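Local coordinates for CalG4 (Micromonospora echinospora, PDB 3IA7), which belongs to the GT-B structural clan, with two Rossmann-like domains each built around a parallel beta sheet flanked by helices, at residues A[8-13]-A[88-93]; A[81-86]-A[112-117]; A[246-251]-A[321-326]. All coordinates share one frame; numbering follows the deposited sequence.

Contact 1: A[8-13]-A[88-93]; sequences LFANVQ and VAILRA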
ATOM      1  N   LEU A   8       8.533   9.072 -19.529  1.00  9.24           N
ATOM      2  CA  LEU A   8       9.527   9.580 -18.558  1.00 10.54           C
ATOM      3  C   LEU A   8       8.858  10.361 -17.424  1.00 10.24           C
ATOM      4  O   LEU A   8       7.997  11.233 -17.690  1.00 12.26           O
ATOM      5  CB  LEU A   8      10.578  10.429 -19.239  1.00 10.09           C
ATOM      6  CG  LEU A   8      11.438  11.221 -18.246  1.00 14.50           C
ATOM      7  CD1 LEU A   8      12.552  10.300 -17.780  1.00 16.21           C
ATOM      8  CD2 LEU A   8      12.020  12.432 -18.918  1.00 22.09           C
ATOM      9  N   PHE A   9       9.218  10.019 -16.190  1.00  9.70           N
ATOM     10  CA  PHE A   9       8.776  10.800 -15.023  1.00 10.79           C
ATOM     11  C   PHE A   9       9.929  11.670 -14.546  1.00 10.60           C
ATOM     12  O   PHE A   9      11.028  11.202 -14.287  1.00 10.44           O
ATOM     13  CB  PHE A   9       8.372   9.877 -13.869  1.00  8.75           C
ATOM     14  CG  PHE A   9       7.025   9.277 -13.998  1.00 11.51           C
ATOM     15  CD1 PHE A   9       6.724   8.382 -15.032  1.00 13.34           C
ATOM     16  CD2 PHE A   9       6.049   9.549 -13.044  1.00  9.37           C
ATOM     17  CE1 PHE A   9       5.441   7.798 -15.135  1.00 13.18           C
ATOM     18  CE2 PHE A   9       4.764   8.960 -13.125  1.00 11.83           C
ATOM     19  CZ  PHE A   9       4.460   8.086 -14.199  1.00 12.39           C
ATOM     20  N   ALA A  10       9.677  12.948 -14.432  1.00 11.00           N
ATOM     21  CA  ALA A  10      10.648  13.880 -13.806  1.00 10.66           C
ATOM     22  C   ALA A  10      10.108  14.307 -12.444  1.00 11.98           C
ATOM     23  O   ALA A  10       9.002  14.926 -12.368  1.00 11.42           O
ATOM     24  CB  ALA A  10      10.867  15.111 -14.717  1.00 10.45           C
ATOM     25  N   ASN A  11      10.858  14.027 -11.370  1.00 10.99           N
ATOM     26  CA  ASN A  11      10.415  14.374 -10.039  1.00 11.22           C
ATOM     27  C   ASN A  11      11.585  14.855  -9.180  1.00 11.80           C
ATOM     28  O   ASN A  11      12.762  14.561  -9.474  1.00 12.32           O
ATOM     29  CB  ASN A  11       9.730  13.181  -9.329  1.00 10.51           C
ATOM     30  CG  ASN A  11       8.646  13.633  -8.299  1.00 12.65           C
ATOM     31  OD1 ASN A  11       8.581  14.792  -7.863  1.00 11.86           O
ATOM     32  ND2 ASN A  11       7.747  12.730  -7.994  1.00 15.02           N
ATOM     33  N   VAL A  12      11.255  15.631  -8.160  1.00 10.20           N
ATOM     34  CA  VAL A  12      12.247  16.081  -7.195  1.00 10.73           C
ATOM     35  C   VAL A  12      12.410  14.959  -6.133  1.00 12.28           C
ATOM     36  O   VAL A  12      11.575  14.067  -6.023  1.00 11.82           O
ATOM     37  CB  VAL A  12      11.871  17.457  -6.569  1.00 10.92           C
ATOM     38  CG1 VAL A  12      10.582  17.338  -5.810  1.00  9.87           C
ATOM     39  CG2 VAL A  12      12.979  17.955  -5.600  1.00 11.53           C
ATOM     40  N   GLN A  13      13.497  14.985  -5.375  1.00 14.06           N
ATOM     41  CA  GLN A  13      13.615  13.984  -4.330  1.00 16.00           C
ATOM     42  C   GLN A  13      12.710  14.411  -3.156  1.00 16.36           C
ATOM     43  O   GLN A  13      12.345  15.575  -3.028  1.00 18.85           O
ATOM     44  CB  GLN A  13      15.081  13.730  -3.960  1.00 16.16           C
ATOM     45  CG  GLN A  13      15.779  14.877  -3.416  1.00 16.05           C
ATOM     46  CD  GLN A  13      17.055  14.514  -2.631  1.00 16.40           C
ATOM     47  OE1 GLN A  13      17.561  13.339  -2.591  1.00 10.39           O
ATOM     48  NE2 GLN A  13      17.609  15.549  -2.030  1.00 14.26           N
ATOM     49  N   VAL A  88      16.820  22.887 -12.977  1.00 10.79           N
ATOM     50  CA  VAL A  88      17.903  22.747 -13.983  1.00 12.66           C
ATOM     51  C   VAL A  88      18.712  21.421 -13.826  1.00 11.94           C
ATOM     52  O   VAL A  88      19.099  20.774 -14.821  1.00 12.70           O
ATOM     53  CB  VAL A  88      18.852  23.982 -13.983  1.00 10.84           C
ATOM     54  CG1 VAL A  88      20.087  23.752 -14.867  1.00 12.67           C
ATOM     55  CG2 VAL A  88      18.103  25.240 -14.494  1.00 13.63           C
ATOM     56  N   ALA A  89      18.959  21.019 -12.587  1.00 10.77           N
ATOM     57  CA  ALA A  89      19.649  19.751 -12.306  1.00 12.24           C
ATOM     58  C   ALA A  89      18.907  18.565 -12.945  1.00 12.10           C
ATOM     59  O   ALA A  89      19.527  17.714 -13.587  1.00 11.25           O
ATOM     60  CB  ALA A  89      19.826  19.560 -10.783  1.00 12.14           C
ATOM     61  N   ILE A  90      17.594  18.547 -12.782  1.00 11.47           N
ATOM     62  CA  ILE A  90      16.713  17.497 -13.319  1.00 12.92           C
ATOM     63  C   ILE A  90      16.654  17.557 -14.846  1.00 12.14           C
ATOM     64  O   ILE A  90      16.825  16.523 -15.534  1.00 11.40           O
ATOM     65  CB  ILE A  90      15.278  17.624 -12.708  1.00 13.51           C
ATOM     66  CG1 ILE A  90      15.312  17.216 -11.197  1.00 12.87           C
ATOM     67  CG2 ILE A  90      14.237  16.730 -13.502  1.00 15.56           C
ATOM     68  CD1 ILE A  90      14.155  17.737 -10.419  1.00 14.03           C
ATOM     69  N   LEU A  91      16.451  18.771 -15.364  1.00 11.74           N
ATOM     70  CA  LEU A  91      16.443  19.022 -16.806  1.00 13.46           C
ATOM     71  C   LEU A  91      17.752  18.524 -17.478  1.00 12.12           C
ATOM     72  O   LEU A  91      17.721  17.756 -18.458  1.00 11.15           O
ATOM     73  CB  LEU A  91      16.202  20.551 -17.023  1.00 13.23           C
ATOM     74  CG  LEU A  91      16.185  21.160 -18.425  1.00 16.38           C
ATOM     75  CD1 LEU A  91      14.974  20.648 -19.153  1.00 13.27           C
ATOM     76  CD2 LEU A  91      16.065  22.661 -18.237  1.00 15.69           C
ATOM     77  N   ARG A  92      18.903  18.925 -16.950  1.00 11.74           N
ATOM     78  CA  ARG A  92      20.176  18.495 -17.544  1.00 11.77           C
ATOM     79  C   ARG A  92      20.338  16.975 -17.470  1.00 12.44           C
ATOM     80  O   ARG A  92      20.870  16.385 -18.415  1.00 12.47           O
ATOM     81  CB  ARG A  92      21.395  19.161 -16.869  1.00 11.71           C
ATOM     82  CG  ARG A  92      21.473  20.709 -17.159  1.00 10.15           C
ATOM     83  CD  ARG A  92      22.635  21.354 -16.442  1.00 12.45           C
ATOM     84  NE  ARG A  92      22.611  22.801 -16.641  1.00 11.18           N
ATOM     85  CZ  ARG A  92      23.457  23.646 -16.060  1.00 12.19           C
ATOM     86  NH1 ARG A  92      24.397  23.202 -15.212  1.00 16.09           N
ATOM     87  NH2 ARG A  92      23.336  24.937 -16.329  1.00 14.11           N
ATOM     88  N   ALA A  93      19.979  16.347 -16.327  1.00 12.37           N
ATOM     89  CA  ALA A  93      20.181  14.888 -16.167  1.00 13.40           C
ATOM     90  C   ALA A  93      19.350  14.123 -17.184  1.00 13.09           C
ATOM     91  O   ALA A  93      19.819  13.154 -17.743  1.00 14.00           O
ATOM     92  CB  ALA A  93      19.754  14.413 -14.794  1.00 12.91           C
TER
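Ile-90 of helix 75-98 packs against the end of strand 6-10 and the loop that follows it. Three residues in a row, Ala-10, Asn-11 and Val-12, receive its two branches. The apolar contacts are light. Ile-90 CG2 lies 3.9 Å from Ala-10 CB, the methyl that points at the helix. CG1 stands anti to the carbonyl carbon, beside the backbone N (chi1 -70°), and this carries CD1 to the loop, past Ala-10. This terminal CD1 sits 4.1 Å from Val-12 CA.

One polar atom takes part by packing alone. Ile-90 CD1 rests 3.6 Å from the backbone oxygen Asn-11 O. The side chain of Asn-11 leaves the loop on the side away from the helix. There Val-12 N donates to Asn-11 OD1 at 2.8 Å, a bent bond with an N-H...O angle of 130°. Asn-11 ND2 bonds to His-17 O and Tyr-37 OH, so both ends of the buried amide are held.

The strand is the first of the N-terminal sheet, and the helix belongs to the connection from strand 53-56 to strand 105-109. This is the beta-alpha-beta crossover that gives a Rossmann-like domain its 3-2-1-4 strand order.

Contact 2: A[81-86]-A[112-117]; sequences LVYVRE and PFIAGR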
ATOM      1  N   LEU A  81      16.238  30.823  -5.931  1.00 17.41           N
ATOM      2  CA  LEU A  81      17.339  30.436  -6.842  1.00 18.44           C
ATOM      3  C   LEU A  81      17.678  28.956  -6.734  1.00 17.19           C
ATOM      4  O   LEU A  81      17.987  28.312  -7.762  1.00 17.90           O
ATOM      5  CB  LEU A  81      18.606  31.317  -6.673  1.00 17.63           C
ATOM      6  CG  LEU A  81      18.392  32.791  -7.090  1.00 17.73           C
ATOM      7  CD1 LEU A  81      19.620  33.610  -6.701  1.00 18.80           C
ATOM      8  CD2 LEU A  81      18.098  32.936  -8.578  1.00 18.98           C
ATOM      9  N   VAL A  82      17.595  28.400  -5.522  1.00 17.30           N
ATOM     10  CA  VAL A  82      17.882  26.969  -5.365  1.00 17.55           C
ATOM     11  C   VAL A  82      16.778  26.153  -6.039  1.00 16.73           C
ATOM     12  O   VAL A  82      17.055  25.087  -6.555  1.00 16.30           O
ATOM     13  CB  VAL A  82      18.146  26.488  -3.873  1.00 18.40           C
ATOM     14  CG1 VAL A  82      16.909  26.554  -3.012  1.00 19.43           C
ATOM     15  CG2 VAL A  82      18.649  25.052  -3.883  1.00 18.50           C
ATOM     16  N   TYR A  83      15.556  26.667  -6.023  1.00 16.72           N
ATOM     17  CA  TYR A  83      14.408  26.018  -6.692  1.00 16.57           C
ATOM     18  C   TYR A  83      14.696  25.910  -8.200  1.00 15.86           C
ATOM     19  O   TYR A  83      14.504  24.843  -8.832  1.00 14.93           O
ATOM     20  CB  TYR A  83      13.134  26.850  -6.440  1.00 16.15           C
ATOM     21  CG  TYR A  83      11.915  26.360  -7.191  1.00 18.56           C
ATOM     22  CD1 TYR A  83      11.190  25.241  -6.730  1.00 17.68           C
ATOM     23  CD2 TYR A  83      11.488  26.985  -8.380  1.00 16.22           C
ATOM     24  CE1 TYR A  83      10.055  24.783  -7.432  1.00 18.81           C
ATOM     25  CE2 TYR A  83      10.366  26.529  -9.079  1.00 18.15           C
ATOM     26  CZ  TYR A  83       9.665  25.430  -8.596  1.00 15.47           C
ATOM     27  OH  TYR A  83       8.557  24.954  -9.255  1.00 18.39           O
ATOM     28  N   VAL A  84      15.123  27.035  -8.773  1.00 14.50           N
ATOM     29  CA  VAL A  84      15.496  27.072 -10.191  1.00 14.04           C
ATOM     30  C   VAL A  84      16.670  26.122 -10.498  1.00 13.20           C
ATOM     31  O   VAL A  84      16.585  25.351 -11.471  1.00 12.47           O
ATOM     32  CB  VAL A  84      15.736  28.516 -10.713  1.00 13.99           C
ATOM     33  CG1 VAL A  84      16.197  28.476 -12.174  1.00 13.85           C
ATOM     34  CG2 VAL A  84      14.422  29.349 -10.600  1.00 13.21           C
ATOM     35  N   ARG A  85      17.727  26.162  -9.689  1.00 12.04           N
ATOM     36  CA  ARG A  85      18.861  25.257  -9.876  1.00 13.47           C
ATOM     37  C   ARG A  85      18.448  23.791  -9.819  1.00 12.94           C
ATOM     38  O   ARG A  85      18.943  22.982 -10.605  1.00 12.41           O
ATOM     39  CB  ARG A  85      19.997  25.505  -8.888  1.00 13.17           C
ATOM     40  CG  ARG A  85      20.741  26.842  -9.072  1.00 15.82           C
ATOM     41  CD  ARG A  85      22.045  26.870  -8.291  1.00 16.70           C
ATOM     42  NE  ARG A  85      21.857  26.689  -6.852  1.00 20.34           N
ATOM     43  CZ  ARG A  85      21.623  27.679  -5.990  1.00 23.10           C
ATOM     44  NH1 ARG A  85      21.549  28.939  -6.417  1.00 22.72           N
ATOM     45  NH2 ARG A  85      21.467  27.408  -4.695  1.00 25.25           N
ATOM     46  N   GLU A  86      17.553  23.450  -8.900  1.00 12.03           N
ATOM     47  CA  GLU A  86      17.067  22.069  -8.775  1.00 12.91           C
ATOM     48  C   GLU A  86      16.284  21.642 -10.022  1.00 12.91           C
ATOM     49  O   GLU A  86      16.469  20.503 -10.518  1.00 11.76           O
ATOM     50  CB  GLU A  86      16.140  21.940  -7.534  1.00 14.16           C
ATOM     51  CG  GLU A  86      15.778  20.456  -7.191  1.00 16.42           C
ATOM     52  CD  GLU A  86      16.917  19.680  -6.543  1.00 18.81           C
ATOM     53  OE1 GLU A  86      18.095  20.080  -6.658  1.00 20.25           O
ATOM     54  OE2 GLU A  86      16.626  18.634  -5.920  1.00 16.11           O
ATOM     55  N   PRO A 112       9.228  20.255  -9.968  1.00 13.37           N
ATOM     56  CA  PRO A 112      10.024  20.477 -11.194  1.00 14.21           C
ATOM     57  C   PRO A 112       9.234  20.816 -12.476  1.00 13.96           C
ATOM     58  O   PRO A 112       9.560  20.293 -13.555  1.00 14.02           O
ATOM     59  CB  PRO A 112      10.761  19.115 -11.358  1.00 14.00           C
ATOM     60  CG  PRO A 112       9.684  18.107 -10.896  1.00 12.93           C
ATOM     61  CD  PRO A 112       9.108  18.807  -9.659  1.00 12.91           C
ATOM     62  N   PHE A 113       8.263  21.741 -12.408  1.00 13.05           N
ATOM     63  CA  PHE A 113       7.450  21.947 -13.597  1.00 12.96           C
ATOM     64  C   PHE A 113       8.267  22.654 -14.684  1.00 13.30           C
ATOM     65  O   PHE A 113       7.967  22.457 -15.841  1.00 13.08           O
ATOM     66  CB  PHE A 113       6.179  22.734 -13.318  1.00 12.70           C
ATOM     67  CG  PHE A 113       6.398  24.228 -13.153  1.00 13.55           C
ATOM     68  CD1 PHE A 113       6.165  25.086 -14.234  1.00 12.11           C
ATOM     69  CD2 PHE A 113       6.784  24.775 -11.937  1.00 11.66           C
ATOM     70  CE1 PHE A 113       6.356  26.505 -14.154  1.00 11.93           C
ATOM     71  CE2 PHE A 113       6.936  26.216 -11.817  1.00 13.58           C
ATOM     72  CZ  PHE A 113       6.700  27.060 -12.937  1.00 12.96           C
ATOM     73  N   ILE A 114       9.255  23.486 -14.301  1.00 10.83           N
ATOM     74  CA  ILE A 114      10.075  24.133 -15.305  1.00 13.12           C
ATOM     75  C   ILE A 114      10.858  23.077 -16.106  1.00 10.71           C
ATOM     76  O   ILE A 114      10.832  23.045 -17.337  1.00 11.23           O
ATOM     77  CB  ILE A 114      11.015  25.204 -14.705  1.00 12.23           C
ATOM     78  CG1 ILE A 114      10.158  26.297 -14.021  1.00 13.65           C
ATOM     79  CG2 ILE A 114      11.919  25.774 -15.799  1.00 14.34           C
ATOM     80  CD1 ILE A 114      10.910  27.162 -13.056  1.00 17.82           C
ATOM     81  N   ALA A 115      11.495  22.173 -15.401  1.00 11.57           N
ATOM     82  CA  ALA A 115      12.195  21.049 -16.072  1.00 10.92           C
ATOM     83  C   ALA A 115      11.242  20.267 -16.936  1.00 11.57           C
ATOM     84  O   ALA A 115      11.535  19.942 -18.072  1.00 11.14           O
ATOM     85  CB  ALA A 115      12.811  20.108 -14.996  1.00 12.82           C
ATOM     86  N   GLY A 116      10.065  19.956 -16.411  1.00 10.98           N
ATOM     87  CA  GLY A 116       9.189  19.079 -17.175  1.00 12.66           C
ATOM     88  C   GLY A 116       8.719  19.697 -18.459  1.00 10.25           C
ATOM     89  O   GLY A 116       8.712  19.065 -19.509  1.00 11.98           O
ATOM     90  N   ARG A 117       8.289  20.950 -18.359  1.00 10.32           N
ATOM     91  CA  ARG A 117       7.758  21.661 -19.519  1.00 10.83           C
ATOM     92  C   ARG A 117       8.867  21.997 -20.550  1.00 11.12           C
ATOM     93  O   ARG A 117       8.626  21.952 -21.748  1.00 10.55           O
ATOM     94  CB  ARG A 117       7.028  22.926 -19.075  1.00 11.30           C
ATOM     95  CG  ARG A 117       5.776  22.621 -18.242  1.00 11.80           C
ATOM     96  CD  ARG A 117       4.974  23.892 -18.036  1.00 13.27           C
ATOM     97  NE  ARG A 117       4.532  24.410 -19.328  1.00 13.34           N
ATOM     98  CZ  ARG A 117       4.270  25.686 -19.572  1.00 15.33           C
ATOM     99  NH1 ARG A 117       4.337  26.584 -18.603  1.00 13.08           N
ATOM    100  NH2 ARG A 117       3.924  26.050 -20.791  1.00 14.44           N
TER
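Tyr-83 reaches from helix 75-98 to the first turn of helix 113-123, where it meets Phe-113 and Ile-114. Its CG is anti to the backbone N (chi1 174°), which carries the ring from its own helix to the other.

Pro-112 comes first, at the N-cap position. Its carbonyl oxygen accepts the backbone bond from Gly-116 N and so starts the helix.

Phe-113 follows. Tyr-83 OH lies at the edge of its ring, near the ring plane, 3.2 Å from Phe-113 CD2 and 3.3 Å from CE2. The hydroxyl oxygen thus faces the ring hydrogens and not the pi cloud. The two side chains cross at about a right angle. Phe-113 CG stands between the backbone N and the carbonyl carbon (chi1 77°), and this turns the ring toward the tyrosine.

Ile-114 points at helix 75-98. Its CD1 lies 4.1 Å from Tyr-83 CE2, approaching the tyrosine ring obliquely. Its CG1 also sits over one face of the Phe-113 ring, toward the rim, 3.7 Å above the plane. Ile-114 therefore touches both aromatic side chains.

At Ala-115 the backbone N bonds to Asn-87 OD1, a second tie to helix 75-98. Further on, Arg-117 forms a salt bridge with Glu-184 and a cation-pi contact with Tyr-181.

The two helices are consecutive, joined through strand 105-109. Helix 159-170 touches both of them: its Leu-165 meets Val-84 from one and Ile-114 from the other. Tyr-108 of strand 105-109 lies against Phe-113.

Contact 3: A[246-251]-A[321-326]; sequences PEFFRA and VLVPHF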
ATOM      1  N   PRO A 246      10.451  14.385  21.725  1.00 25.84           N
ATOM      2  CA  PRO A 246      10.074  13.382  22.705  1.00 24.34           C
ATOM      3  C   PRO A 246       9.059  13.911  23.733  1.00 23.15           C
ATOM      4  O   PRO A 246       8.181  13.160  24.173  1.00 21.77           O
ATOM      5  CB  PRO A 246      11.397  13.037  23.380  1.00 24.61           C
ATOM      6  CG  PRO A 246      12.274  14.233  23.171  1.00 24.72           C
ATOM      7  CD  PRO A 246      11.875  14.763  21.848  1.00 25.84           C
ATOM      8  N   GLU A 247       9.187  15.194  24.080  1.00 21.29           N
ATOM      9  CA  GLU A 247       8.313  15.874  25.049  1.00 20.65           C
ATOM     10  C   GLU A 247       6.842  15.796  24.623  1.00 19.26           C
ATOM     11  O   GLU A 247       5.966  15.522  25.440  1.00 18.21           O
ATOM     12  CB  GLU A 247       8.750  17.339  25.196  1.00 21.50           C
ATOM     13  CG  GLU A 247       8.789  18.142  23.860  1.00 26.94           C
ATOM     14  CD  GLU A 247      10.087  17.948  23.025  1.00 32.14           C
ATOM     15  OE1 GLU A 247      11.119  17.471  23.566  1.00 33.03           O
ATOM     16  OE2 GLU A 247      10.061  18.294  21.815  1.00 35.04           O
ATOM     17  N   PHE A 248       6.589  16.022  23.332  1.00 17.66           N
ATOM     18  CA  PHE A 248       5.236  15.960  22.810  1.00 17.01           C
ATOM     19  C   PHE A 248       4.665  14.541  23.011  1.00 16.00           C
ATOM     20  O   PHE A 248       3.551  14.382  23.522  1.00 14.67           O
ATOM     21  CB  PHE A 248       5.192  16.369  21.333  1.00 17.77           C
ATOM     22  CG  PHE A 248       3.837  16.212  20.726  1.00 17.96           C
ATOM     23  CD1 PHE A 248       2.809  17.093  21.071  1.00 17.34           C
ATOM     24  CD2 PHE A 248       3.566  15.151  19.852  1.00 17.73           C
ATOM     25  CE1 PHE A 248       1.528  16.943  20.521  1.00 18.11           C
ATOM     26  CE2 PHE A 248       2.278  14.982  19.296  1.00 21.64           C
ATOM     27  CZ  PHE A 248       1.257  15.901  19.648  1.00 18.66           C
ATOM     28  N   PHE A 249       5.422  13.519  22.608  1.00 15.42           N
ATOM     29  CA  PHE A 249       4.944  12.142  22.755  1.00 16.39           C
ATOM     30  C   PHE A 249       4.718  11.780  24.246  1.00 16.57           C
ATOM     31  O   PHE A 249       3.722  11.156  24.590  1.00 16.21           O
ATOM     32  CB  PHE A 249       5.898  11.164  22.042  1.00 16.36           C
ATOM     33  CG  PHE A 249       5.897  11.322  20.534  1.00 14.91           C
ATOM     34  CD1 PHE A 249       4.729  11.054  19.785  1.00 14.69           C
ATOM     35  CD2 PHE A 249       7.051  11.746  19.869  1.00 16.90           C
ATOM     36  CE1 PHE A 249       4.739  11.221  18.391  1.00 16.91           C
ATOM     37  CE2 PHE A 249       7.075  11.900  18.498  1.00 17.45           C
ATOM     38  CZ  PHE A 249       5.918  11.639  17.761  1.00 15.88           C
ATOM     39  N   ARG A 250       5.636  12.201  25.116  1.00 17.01           N
ATOM     40  CA  ARG A 250       5.462  11.997  26.568  1.00 17.70           C
ATOM     41  C   ARG A 250       4.186  12.684  27.084  1.00 16.54           C
ATOM     42  O   ARG A 250       3.444  12.081  27.840  1.00 16.29           O
ATOM     43  CB  ARG A 250       6.694  12.461  27.361  1.00 17.29           C
ATOM     44  CG  ARG A 250       8.009  11.719  27.011  1.00 18.35           C
ATOM     45  CD  ARG A 250       9.125  12.045  28.019  1.00 21.11           C
ATOM     46  NE  ARG A 250       9.583  13.424  27.905  1.00 28.68           N
ATOM     47  CZ  ARG A 250      10.778  13.789  27.434  1.00 31.44           C
ATOM     48  NH1 ARG A 250      11.663  12.872  27.030  1.00 32.33           N
ATOM     49  NH2 ARG A 250      11.092  15.081  27.376  1.00 32.81           N
ATOM     50  N   ALA A 251       3.932  13.919  26.625  1.00 16.53           N
ATOM     51  CA  ALA A 251       2.711  14.679  26.942  1.00 15.45           C
ATOM     52  C   ALA A 251       1.458  13.964  26.488  1.00 15.32           C
ATOM     53  O   ALA A 251       0.474  13.950  27.208  1.00 12.98           O
ATOM     54  CB  ALA A 251       2.757  16.060  26.329  1.00 16.58           C
ATOM     55  N   VAL A 321      -7.192  15.689  14.958  1.00 14.17           N
ATOM     56  CA  VAL A 321      -6.740  16.851  15.701  1.00 13.87           C
ATOM     57  C   VAL A 321      -5.336  17.155  15.143  1.00 13.73           C
ATOM     58  O   VAL A 321      -4.489  16.252  15.042  1.00 14.45           O
ATOM     59  CB  VAL A 321      -6.695  16.620  17.203  1.00 13.12           C
ATOM     60  CG1 VAL A 321      -6.203  17.889  17.947  1.00 13.78           C
ATOM     61  CG2 VAL A 321      -8.116  16.204  17.711  1.00 13.77           C
ATOM     62  N   LEU A 322      -5.153  18.391  14.706  1.00 12.63           N
ATOM     63  CA  LEU A 322      -3.949  18.824  14.004  1.00 13.77           C
ATOM     64  C   LEU A 322      -3.013  19.607  14.911  1.00 14.76           C
ATOM     65  O   LEU A 322      -3.453  20.436  15.720  1.00 13.00           O
ATOM     66  CB  LEU A 322      -4.332  19.649  12.773  1.00 14.86           C
ATOM     67  CG  LEU A 322      -4.986  18.811  11.646  1.00 16.70           C
ATOM     68  CD1 LEU A 322      -4.927  19.528  10.343  1.00 23.04           C
ATOM     69  CD2 LEU A 322      -4.388  17.421  11.403  1.00 18.36           C
ATOM     70  N   VAL A 323      -1.719  19.337  14.771  1.00 16.05           N
ATOM     71  CA  VAL A 323      -0.673  20.140  15.400  1.00 17.86           C
ATOM     72  C   VAL A 323       0.313  20.569  14.279  1.00 19.51           C
ATOM     73  O   VAL A 323       1.423  20.014  14.132  1.00 19.26           O
ATOM     74  CB  VAL A 323      -0.066  19.375  16.576  1.00 18.56           C
ATOM     75  CG1 VAL A 323      -1.076  19.368  17.783  1.00 19.63           C
ATOM     76  CG2 VAL A 323       0.331  17.938  16.207  1.00 19.36           C
ATOM     77  N   PRO A 324      -0.122  21.526  13.434  1.00 20.94           N
ATOM     78  CA  PRO A 324       0.607  21.916  12.211  1.00 21.38           C
ATOM     79  C   PRO A 324       1.957  22.584  12.419  1.00 22.24           C
ATOM     80  O   PRO A 324       2.754  22.629  11.474  1.00 22.29           O
ATOM     81  CB  PRO A 324      -0.312  22.942  11.538  1.00 21.58           C
ATOM     82  CG  PRO A 324      -1.596  22.895  12.235  1.00 21.73           C
ATOM     83  CD  PRO A 324      -1.378  22.290  13.588  1.00 21.23           C
ATOM     84  N   HIS A 325       2.206  23.143  13.602  1.00 22.94           N
ATOM     85  CA  HIS A 325       3.491  23.806  13.828  1.00 24.16           C
ATOM     86  C   HIS A 325       4.685  22.825  13.756  1.00 25.18           C
ATOM     87  O   HIS A 325       5.845  23.247  13.635  1.00 24.41           O
ATOM     88  CB  HIS A 325       3.475  24.579  15.146  1.00 23.81           C
ATOM     89  CG  HIS A 325       3.596  23.716  16.363  1.00 23.30           C
ATOM     90  ND1 HIS A 325       2.541  22.987  16.873  1.00 24.37           N
ATOM     91  CD2 HIS A 325       4.644  23.499  17.197  1.00 23.78           C
ATOM     92  CE1 HIS A 325       2.939  22.344  17.956  1.00 23.35           C
ATOM     93  NE2 HIS A 325       4.212  22.635  18.172  1.00 22.88           N
ATOM     94  N   PHE A 326       4.396  21.523  13.816  1.00 26.14           N
ATOM     95  CA  PHE A 326       5.461  20.517  13.749  1.00 27.71           C
ATOM     96  C   PHE A 326       5.983  20.314  12.331  1.00 28.70           C
ATOM     97  O   PHE A 326       7.123  19.905  12.153  1.00 28.84           O
ATOM     98  CB  PHE A 326       5.033  19.186  14.393  1.00 27.55           C
ATOM     99  CG  PHE A 326       5.002  19.227  15.901  1.00 26.27           C
ATOM    100  CD1 PHE A 326       6.159  19.497  16.633  1.00 25.98           C
ATOM    101  CD2 PHE A 326       3.816  18.999  16.592  1.00 25.57           C
ATOM    102  CE1 PHE A 326       6.123  19.532  18.026  1.00 26.08           C
ATOM    103  CE2 PHE A 326       3.776  19.033  17.983  1.00 23.25           C
ATOM    104  CZ  PHE A 326       4.934  19.300  18.703  1.00 24.02           C
TER
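Phe-248 of helix 246-256 and Phe-326, in the short 3-10 turn that follows strand 320-322, form an edge-to-face pair. The edge of Phe-326 is directed at the face of Phe-248. The ring centroids are 5.0 Å apart and the planes make 57°, so the T is a tilted one. Two atoms of Phe-326 do the touching. CE2 lies 3.8 Å from Phe-248 CD1, above the rim of the ring and not its centre. CZ lies 3.9 Å from Phe-248 CG.

Val-323 adds an aliphatic contact at the far end of the Phe-248 ring. Its CG2 is 4.1 Å from Phe-248 CZ and approaches obliquely. The same methyl also sits in the plane of the Phe-326 ring, at its edge. One valine branch is thereby lodged against both aromatic rings.

Torsions and neighbours set these groups in place. Phe-248 has CG anti to the backbone N (chi1 175°), which sends the ring off the helix toward the other segment. Phe-326 is carried by the 3-10 turn of residues 324-326. A weak bond of 3.3 Å from Phe-326 N to Val-323 O closes onto the residue just before that turn. His-325 NE2 lies over one face of the Phe-326 ring, toward the rim, 3.4 Å above its plane. The ring of His-245, just before the helix, also meets Phe-326.

Around this cluster, Leu-302 of strand 298-303 touches both Phe-248 and Val-323. Leu-238, in the loop leading to the helix, packs on Phe-248. In the C-terminal sheet, strand 298-303 runs between strands 233-237 and 320-322. Helix 353-365 touches both segments: its Ile-356 meets Ala-251, and its Val-360 and Leu-363 meet Val-321.

Overall arrangement
Contacts 1 and 2 lie together in the N-terminal domain. Both use helix 75-98, their segments alternate along the chain, and their centres are 8 Å apart. They touch directly: Ile-90 CD1 lies 3.8 Å from Pro-112 CB, and Val-12 CG2 lies 3.7 Å from Glu-86 OE2. Contact 3 lies in the C-terminal domain and follows later in the chain. Its centre is 35 Å from that of contact 1 and 33 Å from that of contact 2. Nearest atoms remain about 17 Å and 19 Å apart. A bound calcium ion is about 14 Å from the side chain of Asn-11, too far for coordination.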